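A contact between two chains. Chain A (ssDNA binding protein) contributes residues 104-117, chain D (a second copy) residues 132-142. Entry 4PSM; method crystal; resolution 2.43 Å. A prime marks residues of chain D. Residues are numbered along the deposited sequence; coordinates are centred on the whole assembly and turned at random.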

# COMPACT_ATOMS: atom_id res chain seq x y z
N HIS A 104 -19.32 -25.78 -5.44
CA HIS A 104 -18.83 -25.75 -4.07
C HIS A 104 -17.46 -25.11 -3.98
O HIS A 104 -17.21 -24.29 -3.09
CB HIS A 104 -18.79 -27.17 -3.48
CG HIS A 104 -19.43 -27.29 -2.13
ND1 HIS A 104 -19.94 -28.47 -1.65
CD2 HIS A 104 -19.63 -26.37 -1.16
CE1 HIS A 104 -20.44 -28.27 -0.44
NE2 HIS A 104 -20.26 -27.01 -0.12
N MSE A 105 -16.56 -25.47 -4.89
CA MSE A 105 -15.23 -24.89 -4.90
C MSE A 105 -15.32 -23.38 -5.08
O MSE A 105 -14.48 -22.62 -4.57
CB MSE A 105 -14.35 -25.50 -6.00
CG MSE A 105 -12.91 -24.98 -5.98
SE MSE A 105 -11.54 -26.30 -6.46
CE MSE A 105 -9.99 -25.46 -5.59
N GLU A 106 -16.36 -22.94 -5.78
CA GLU A 106 -16.57 -21.53 -6.05
C GLU A 106 -17.08 -20.78 -4.84
O GLU A 106 -16.74 -19.62 -4.65
CB GLU A 106 -17.56 -21.36 -7.20
CG GLU A 106 -17.05 -21.90 -8.52
CD GLU A 106 -17.99 -21.59 -9.66
OE1 GLU A 106 -19.20 -21.38 -9.38
OE2 GLU A 106 -17.53 -21.54 -10.82
N LYS A 107 -17.91 -21.43 -4.03
CA LYS A 107 -18.41 -20.78 -2.83
C LYS A 107 -17.24 -20.53 -1.87
O LYS A 107 -17.15 -19.48 -1.23
CB LYS A 107 -19.51 -21.62 -2.18
CG LYS A 107 -20.18 -20.95 -0.98
CD LYS A 107 -21.12 -21.90 -0.23
CE LYS A 107 -22.31 -22.31 -1.09
NZ LYS A 107 -23.32 -23.07 -0.30
N MSE A 108 -16.32 -21.50 -1.80
CA MSE A 108 -15.14 -21.37 -0.96
C MSE A 108 -14.20 -20.29 -1.48
O MSE A 108 -13.63 -19.52 -0.71
CB MSE A 108 -14.40 -22.71 -0.86
CG MSE A 108 -15.14 -23.78 -0.08
SE MSE A 108 -14.03 -25.36 0.23
CE MSE A 108 -13.51 -25.73 -1.61
N PHE A 109 -14.04 -20.24 -2.80
CA PHE A 109 -13.14 -19.27 -3.40
C PHE A 109 -13.61 -17.85 -3.14
O PHE A 109 -12.81 -16.92 -3.06
CB PHE A 109 -13.00 -19.51 -4.90
CG PHE A 109 -12.25 -18.43 -5.61
CD1 PHE A 109 -10.87 -18.33 -5.49
CD2 PHE A 109 -12.93 -17.50 -6.38
CE1 PHE A 109 -10.17 -17.33 -6.13
CE2 PHE A 109 -12.23 -16.50 -7.04
CZ PHE A 109 -10.85 -16.40 -6.90
N GLU A 110 -14.92 -17.70 -3.00
CA GLU A 110 -15.50 -16.39 -2.72
C GLU A 110 -15.14 -15.85 -1.35
O GLU A 110 -15.02 -14.64 -1.17
CB GLU A 110 -17.01 -16.42 -2.88
CG GLU A 110 -17.46 -16.56 -4.32
CD GLU A 110 -18.97 -16.53 -4.46
OE1 GLU A 110 -19.66 -16.36 -3.44
OE2 GLU A 110 -19.46 -16.68 -5.60
N GLU A 111 -14.98 -16.74 -0.37
CA GLU A 111 -14.49 -16.35 0.94
C GLU A 111 -13.11 -15.73 0.80
O GLU A 111 -12.80 -14.72 1.44
CB GLU A 111 -14.45 -17.55 1.89
CG GLU A 111 -15.82 -18.11 2.19
CD GLU A 111 -16.82 -17.04 2.56
OE1 GLU A 111 -17.80 -16.85 1.81
OE2 GLU A 111 -16.63 -16.37 3.61
N THR A 112 -12.29 -16.32 -0.06
CA THR A 112 -10.96 -15.80 -0.35
C THR A 112 -11.01 -14.42 -1.00
O THR A 112 -10.25 -13.52 -0.64
CB THR A 112 -10.18 -16.76 -1.26
OG1 THR A 112 -9.89 -17.96 -0.53
CG2 THR A 112 -8.88 -16.13 -1.71
N VAL A 113 -11.90 -14.26 -1.97
CA VAL A 113 -12.05 -12.99 -2.66
C VAL A 113 -12.52 -11.89 -1.71
O VAL A 113 -12.07 -10.75 -1.80
CB VAL A 113 -13.04 -13.11 -3.83
CG1 VAL A 113 -13.39 -11.73 -4.39
CG2 VAL A 113 -12.46 -13.99 -4.92
N LYS A 114 -13.43 -12.23 -0.81
CA LYS A 114 -13.92 -11.27 0.17
C LYS A 114 -12.81 -10.84 1.13
O LYS A 114 -12.73 -9.68 1.52
CB LYS A 114 -15.10 -11.84 0.95
CG LYS A 114 -16.35 -12.04 0.11
CD LYS A 114 -17.57 -12.37 0.97
CE LYS A 114 -17.56 -13.81 1.45
NZ LYS A 114 -18.76 -14.11 2.27
N GLU A 115 -11.95 -11.80 1.50
CA GLU A 115 -10.78 -11.51 2.31
C GLU A 115 -9.89 -10.53 1.56
O GLU A 115 -9.43 -9.53 2.11
CB GLU A 115 -10.02 -12.81 2.60
CG GLU A 115 -9.01 -12.74 3.74
CD GLU A 115 -8.40 -14.10 4.05
OE1 GLU A 115 -8.19 -14.89 3.10
OE2 GLU A 115 -8.13 -14.38 5.24
N LEU A 116 -9.68 -10.81 0.29
CA LEU A 116 -8.88 -9.95 -0.57
C LEU A 116 -9.49 -8.55 -0.71
O LEU A 116 -8.79 -7.55 -0.63
CB LEU A 116 -8.74 -10.60 -1.95
CG LEU A 116 -7.73 -9.96 -2.89
CD1 LEU A 116 -6.36 -9.78 -2.25
CD2 LEU A 116 -7.64 -10.67 -4.23
N GLU A 117 -10.79 -8.50 -0.91
CA GLU A 117 -11.47 -7.22 -1.05
C GLU A 117 -11.33 -6.36 0.20
O GLU A 117 -11.16 -5.15 0.11
CB GLU A 117 -12.96 -7.44 -1.34
CG GLU A 117 -13.74 -6.15 -1.52
CD GLU A 117 -15.24 -6.39 -1.63
OE1 GLU A 117 -15.77 -7.23 -0.86
OE2 GLU A 117 -15.88 -5.74 -2.48
N GLU D 132 0.63 -12.56 1.55
CA GLU D 132 0.34 -13.87 2.12
C GLU D 132 -0.86 -14.49 1.42
O GLU D 132 -0.83 -15.63 0.97
CB GLU D 132 0.04 -13.74 3.61
CG GLU D 132 0.61 -14.86 4.46
CD GLU D 132 1.73 -14.38 5.34
OE1 GLU D 132 2.13 -13.20 5.19
OE2 GLU D 132 2.22 -15.16 6.19
N LEU D 133 -1.93 -13.70 1.33
CA LEU D 133 -3.17 -14.12 0.71
C LEU D 133 -2.95 -14.50 -0.75
O LEU D 133 -3.40 -15.55 -1.21
CB LEU D 133 -4.21 -13.01 0.83
CG LEU D 133 -5.60 -13.30 0.26
CD1 LEU D 133 -6.03 -14.72 0.59
CD2 LEU D 133 -6.61 -12.28 0.80
N VAL D 134 -2.26 -13.64 -1.48
CA VAL D 134 -1.95 -13.90 -2.88
C VAL D 134 -1.22 -15.23 -3.06
O VAL D 134 -1.61 -16.04 -3.91
CB VAL D 134 -1.12 -12.76 -3.49
CG1 VAL D 134 -0.56 -13.16 -4.84
CG2 VAL D 134 -1.97 -11.50 -3.60
N GLU D 135 -0.19 -15.47 -2.25
CA GLU D 135 0.56 -16.71 -2.34
C GLU D 135 -0.33 -17.90 -2.02
O GLU D 135 -0.21 -18.95 -2.63
CB GLU D 135 1.76 -16.70 -1.39
CG GLU D 135 2.63 -17.96 -1.52
CD GLU D 135 3.35 -18.08 -2.86
OE1 GLU D 135 3.29 -17.13 -3.67
OE2 GLU D 135 3.99 -19.13 -3.11
N ARG D 136 -1.25 -17.70 -1.08
CA ARG D 136 -2.19 -18.74 -0.68
C ARG D 136 -3.12 -19.11 -1.84
O ARG D 136 -3.43 -20.28 -2.05
CB ARG D 136 -2.98 -18.26 0.55
CG ARG D 136 -3.39 -19.37 1.51
CD ARG D 136 -3.98 -18.79 2.78
NE ARG D 136 -3.13 -17.82 3.40
CZ ARG D 136 -3.36 -16.58 3.81
NH1 ARG D 136 -2.32 -15.97 4.34
NH2 ARG D 136 -4.53 -15.95 3.75
N MSE D 137 -3.57 -18.10 -2.58
CA MSE D 137 -4.39 -18.34 -3.76
C MSE D 137 -3.62 -19.09 -4.83
O MSE D 137 -4.19 -19.91 -5.54
CB MSE D 137 -4.89 -17.02 -4.35
CG MSE D 137 -5.98 -16.36 -3.54
SE MSE D 137 -6.28 -14.53 -4.15
CE MSE D 137 -6.38 -14.87 -6.07
N LYS D 138 -2.33 -18.80 -4.96
CA LYS D 138 -1.50 -19.51 -5.90
C LYS D 138 -1.50 -20.99 -5.50
O LYS D 138 -1.66 -21.86 -6.35
CB LYS D 138 -0.08 -18.97 -5.90
CG LYS D 138 0.09 -17.67 -6.66
CD LYS D 138 1.49 -17.10 -6.47
CE LYS D 138 2.56 -17.96 -7.13
NZ LYS D 138 3.93 -17.55 -6.70
N GLN D 139 -1.37 -21.24 -4.21
CA GLN D 139 -1.32 -22.59 -3.66
C GLN D 139 -2.62 -23.36 -3.84
O GLN D 139 -2.62 -24.57 -4.12
CB GLN D 139 -1.00 -22.52 -2.17
CG GLN D 139 0.33 -21.93 -1.85
CD GLN D 139 0.49 -21.68 -0.36
OE1 GLN D 139 -0.49 -21.68 0.40
NE2 GLN D 139 1.73 -21.48 0.07
N GLU D 140 -3.73 -22.66 -3.66
CA GLU D 140 -5.02 -23.32 -3.56
C GLU D 140 -5.85 -23.33 -4.84
O GLU D 140 -6.75 -24.16 -4.99
CB GLU D 140 -5.82 -22.72 -2.41
CG GLU D 140 -5.15 -22.90 -1.05
CD GLU D 140 -6.05 -22.52 0.11
OE1 GLU D 140 -7.16 -22.00 -0.14
OE2 GLU D 140 -5.65 -22.74 1.28
N TYR D 141 -5.56 -22.42 -5.77
CA TYR D 141 -6.43 -22.22 -6.92
C TYR D 141 -5.67 -22.19 -8.24
O TYR D 141 -6.24 -21.86 -9.28
CB TYR D 141 -7.23 -20.92 -6.77
CG TYR D 141 -8.07 -20.83 -5.52
CD1 TYR D 141 -9.16 -21.67 -5.33
CD2 TYR D 141 -7.78 -19.91 -4.53
CE1 TYR D 141 -9.94 -21.60 -4.19
CE2 TYR D 141 -8.54 -19.83 -3.38
CZ TYR D 141 -9.62 -20.67 -3.21
OH TYR D 141 -10.36 -20.57 -2.07
N THR D 142 -4.39 -22.53 -8.22
CA THR D 142 -3.59 -22.47 -9.44
C THR D 142 -2.50 -23.52 -9.48
O THR D 142 -2.19 -24.15 -8.46
CB THR D 142 -2.92 -21.07 -9.65
OG1 THR D 142 -1.70 -21.00 -8.91
CG2 THR D 142 -3.85 -19.92 -9.22

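Tyr141′ dominates this contact, meeting chain A through both its ring and its hydroxyl. The edge of Phe109 points at the face of the Tyr141′ ring. The ring centroids are 4.7 Å apart and the planes stand at 84°, so the pair is edge-to-face. Phe109 CD1 comes within 3.5 Å of Tyr141′ CE2. At the tip of the ring, Tyr141′ OH forms a hydrogen bond with Thr112 OG1 at 3.1 Å; either hydroxyl could be the donor. Met105, a selenomethionine, extends its end to the same ring, with CE 3.9 Å from Tyr141′ CD1.

The two helices run nearly antiparallel, at 161°, with their axes 10.7 Å apart at closest approach. This direction pairs Phe109 with Tyr141′, Thr112 with Met137′ and Leu116 with Leu133′. Thr112 also packs through its methyl: CG2 lies 3.4 Å from CG of selenomethionine Met137′. Further along, Leu116 CB packs 3.9 Å from Leu133′ CD2, and Leu116 CD2 lies 4.1 Å from Met137′ SE.

Charge enters beside this apolar packing. Glu115 OE1 and Arg136′ NH2 form a long salt bridge at 3.9 Å. The carboxylate oxygen lies at the guanidinium edge, near its plane, but the separation is too great for a close ion pair.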